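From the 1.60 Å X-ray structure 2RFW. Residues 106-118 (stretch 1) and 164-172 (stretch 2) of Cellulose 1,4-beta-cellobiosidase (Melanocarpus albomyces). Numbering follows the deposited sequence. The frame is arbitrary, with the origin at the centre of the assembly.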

# COMPACT_ATOMS: atom_id res chain seq x y z
N SER A 106 -6.69 7.37 -1.70
CA SER A 106 -5.55 7.77 -2.52
C SER A 106 -4.38 6.87 -2.13
O SER A 106 -4.55 6.14 -1.15
N ARG A 107 -3.33 6.98 -2.90
CA ARG A 107 -1.99 6.47 -2.79
C ARG A 107 -0.98 7.61 -2.94
O ARG A 107 -0.86 8.25 -3.98
N PHE A 108 -0.24 7.87 -1.86
CA PHE A 108 0.85 8.83 -1.86
C PHE A 108 2.20 8.12 -1.73
O PHE A 108 2.24 7.18 -0.94
N TYR A 109 3.19 8.58 -2.47
CA TYR A 109 4.58 8.18 -2.39
C TYR A 109 5.42 9.26 -1.73
O TYR A 109 5.18 10.45 -1.96
N LEU A 110 6.41 8.87 -0.94
CA LEU A 110 7.35 9.85 -0.39
C LEU A 110 8.47 10.07 -1.42
O LEU A 110 8.89 9.13 -2.07
N MET A 111 8.93 11.31 -1.57
CA MET A 111 9.88 11.69 -2.60
C MET A 111 11.21 12.18 -2.05
O MET A 111 11.54 12.09 -0.88
N ASN A 112 12.02 12.72 -2.96
CA ASN A 112 13.39 13.12 -2.63
C ASN A 112 13.83 14.16 -3.65
O ASN A 112 14.86 14.06 -4.31
N GLY A 113 12.98 15.18 -3.77
CA GLY A 113 13.05 16.16 -4.84
C GLY A 113 12.03 15.80 -5.91
O GLY A 113 11.71 14.62 -6.08
N PRO A 114 11.48 16.77 -6.62
CA PRO A 114 10.28 16.55 -7.42
C PRO A 114 10.45 15.63 -8.62
O PRO A 114 9.57 15.61 -9.49
N ASP A 115 11.53 14.87 -8.71
CA ASP A 115 11.80 14.12 -9.94
C ASP A 115 12.04 12.64 -9.65
O ASP A 115 11.95 11.82 -10.56
N LYS A 116 12.36 12.32 -8.40
CA LYS A 116 12.71 10.95 -8.06
C LYS A 116 12.33 10.65 -6.61
O LYS A 116 12.54 11.49 -5.74
N TYR A 117 11.79 9.46 -6.41
CA TYR A 117 11.31 8.98 -5.13
C TYR A 117 12.48 8.85 -4.15
O TYR A 117 13.58 8.52 -4.60
N GLN A 118 12.20 9.12 -2.89
CA GLN A 118 13.17 8.76 -1.86
C GLN A 118 13.19 7.24 -1.80
O GLN A 118 12.16 6.58 -1.91
N GLY A 164 7.18 10.24 -15.35
CA GLY A 164 8.01 9.69 -14.31
C GLY A 164 7.56 9.97 -12.89
O GLY A 164 6.44 10.46 -12.68
N ALA A 165 8.43 9.66 -11.94
CA ALA A 165 8.20 9.85 -10.51
C ALA A 165 7.58 11.21 -10.24
O ALA A 165 6.70 11.31 -9.39
N ARG A 166 8.05 12.21 -10.97
CA ARG A 166 7.53 13.57 -10.91
C ARG A 166 6.01 13.60 -10.83
O ARG A 166 5.40 14.40 -10.11
N TYR A 167 5.36 12.71 -11.57
CA TYR A 167 3.91 12.59 -11.52
C TYR A 167 3.53 11.19 -11.02
O TYR A 167 2.59 10.58 -11.52
N GLY A 168 4.26 10.69 -10.04
CA GLY A 168 4.07 9.43 -9.36
C GLY A 168 3.83 8.25 -10.28
O GLY A 168 2.94 7.43 -10.00
N THR A 169 4.62 8.14 -11.34
CA THR A 169 4.53 7.00 -12.24
C THR A 169 5.20 5.81 -11.55
O THR A 169 5.78 6.04 -10.49
N GLY A 170 5.11 4.65 -12.19
CA GLY A 170 5.84 3.47 -11.91
C GLY A 170 5.47 2.52 -10.81
O GLY A 170 6.23 1.59 -10.51
N TYR A 171 4.32 2.68 -10.18
CA TYR A 171 3.89 1.82 -9.09
C TYR A 171 3.98 0.33 -9.41
O TYR A 171 3.98 -0.08 -10.57
N CYS A 172 4.07 -0.47 -8.36
CA CYS A 172 4.05 -1.92 -8.40
C CYS A 172 3.87 -2.43 -6.97
O CYS A 172 3.77 -1.61 -6.06

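Where two chain segments pack through aromatic side chains, polar groups must find partners or be left to electrostatics, and this contact in a cellobiosidase illustrates both outcomes. The one hydrogen bond between the stretches is donated by Y117. Its CA-to-CB bond points sideways, but the m rotamer brings the phenol across, so that Y117 OH reaches the carbonyl O of T169 at a very short 2.4 Å. The Y117 ring offers a face to A165, whose CA-to-CB bond points toward stretch 1 and whose CB lies 3.6 Å from the Y117 ring centroid. M111 (m, t, p) adds apolar cover, its CE 4.3 Å from A165 CB.

Charge is handled differently. D115, in the m rotamer, forms a salt bridge with R166, OD1 to NE 3.2 Å, yet the oxygen sits over the guanidinium face, so no N-H points at it and the attraction is purely electrostatic. R107 points toward stretch 2 and lays its guanidinium over the Y171 ring, with CZ 4.1 Å from the centroid in an off-centre cation-pi contact; its NH2 is satisfied elsewhere in the structure. Y171 (t) meets Y109 (m) obliquely, Y109 CZ lying 3.7 Å from Y171 CD1. T169 points away, and its OG1 is hydrogen-bonded elsewhere. Within stretch 2, the backbone carbonyl O of G164 accepts from T169 N at 3.2 Å.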

# COMPACT_ATOMS: atom_id res chain seq x y z
CB SER A 106 -5.20 9.25 -2.32
OG SER A 106 -5.36 9.59 -0.95
CB ARG A 107 -1.70 5.41 -3.86
CG ARG A 107 -1.05 4.15 -3.29
CD ARG A 107 -1.63 2.91 -3.96
NE ARG A 107 -1.37 2.86 -5.39
CZ ARG A 107 -2.31 2.73 -6.32
NH1 ARG A 107 -3.59 2.65 -5.97
NH2 ARG A 107 -1.95 2.68 -7.61
CB PHE A 108 0.67 9.84 -0.71
CG PHE A 108 -0.20 11.00 -1.18
CD1 PHE A 108 -1.58 10.88 -1.18
CD2 PHE A 108 0.41 12.17 -1.60
CE1 PHE A 108 -2.37 11.93 -1.62
CE2 PHE A 108 -0.38 13.21 -2.05
CZ PHE A 108 -1.75 13.08 -2.07
CB TYR A 109 5.19 7.90 -3.78
CG TYR A 109 4.31 7.00 -4.62
CD1 TYR A 109 4.00 5.75 -4.11
CD2 TYR A 109 3.81 7.37 -5.85
CE1 TYR A 109 3.21 4.87 -4.82
CE2 TYR A 109 3.01 6.49 -6.57
CZ TYR A 109 2.72 5.25 -6.05
OH TYR A 109 1.92 4.36 -6.73
CB LEU A 110 7.90 9.39 0.95
CG LEU A 110 8.57 10.48 1.80
CD1 LEU A 110 7.52 11.32 2.50
CD2 LEU A 110 9.54 9.85 2.79
CB MET A 111 9.27 12.81 -3.46
CG MET A 111 8.09 12.41 -4.33
SD MET A 111 7.87 13.58 -5.68
CE MET A 111 8.96 12.86 -6.90
CB ASN A 112 14.28 11.89 -2.61
CG ASN A 112 15.75 12.16 -2.37
OD1 ASN A 112 16.16 13.30 -2.19
ND2 ASN A 112 16.54 11.09 -2.37
CB PRO A 114 9.97 17.96 -7.95
CG PRO A 114 11.30 18.64 -7.97
CD PRO A 114 11.99 18.15 -6.72
CB ASP A 115 13.03 14.69 -10.66
CG ASP A 115 12.79 16.12 -11.12
OD1 ASP A 115 11.88 16.29 -11.95
OD2 ASP A 115 13.51 17.04 -10.67
CB LYS A 116 14.19 10.68 -8.28
CG LYS A 116 15.15 11.70 -7.71
CD LYS A 116 16.59 11.40 -8.07
CE LYS A 116 17.53 12.49 -7.58
NZ LYS A 116 16.84 13.57 -6.83
CB TYR A 117 10.66 7.60 -5.25
CG TYR A 117 9.46 7.57 -6.17
CD1 TYR A 117 8.27 8.18 -5.79
CD2 TYR A 117 9.51 6.95 -7.41
CE1 TYR A 117 7.16 8.17 -6.61
CE2 TYR A 117 8.42 6.93 -8.25
CZ TYR A 117 7.25 7.54 -7.83
OH TYR A 117 6.14 7.53 -8.66
CB GLN A 118 12.84 9.38 -0.51
CG GLN A 118 13.54 8.77 0.69
CD GLN A 118 14.86 9.43 1.05
OE1 GLN A 118 14.97 10.66 1.17
NE2 GLN A 118 15.89 8.61 1.22
CB ALA A 165 9.49 9.68 -9.72
CB ARG A 166 8.02 14.34 -12.15
CG ARG A 166 9.08 13.62 -12.97
CD ARG A 166 9.53 14.49 -14.13
NE ARG A 166 10.96 14.38 -14.40
CZ ARG A 166 11.64 15.33 -15.05
NH1 ARG A 166 11.01 16.42 -15.47
NH2 ARG A 166 12.94 15.18 -15.27
CB TYR A 167 3.24 12.84 -12.85
CG TYR A 167 3.60 13.96 -13.77
CD1 TYR A 167 2.59 14.53 -14.56
CD2 TYR A 167 4.88 14.48 -13.92
CE1 TYR A 167 2.87 15.56 -15.43
CE2 TYR A 167 5.17 15.52 -14.78
CZ TYR A 167 4.15 16.06 -15.54
OH TYR A 167 4.43 17.09 -16.40
CB THR A 169 5.22 7.18 -13.60
OG1 THR A 169 6.64 7.27 -13.40
CG2 THR A 169 4.79 8.45 -14.31
CB TYR A 171 2.44 2.18 -8.77
CG TYR A 171 1.86 1.48 -7.57
CD1 TYR A 171 2.49 1.58 -6.34
CD2 TYR A 171 0.69 0.74 -7.66
CE1 TYR A 171 1.97 0.95 -5.22
CE2 TYR A 171 0.17 0.10 -6.54
CZ TYR A 171 0.81 0.21 -5.33
OH TYR A 171 0.30 -0.42 -4.21
CB CYS A 172 5.28 -2.51 -9.08
SG CYS A 172 6.89 -2.13 -8.36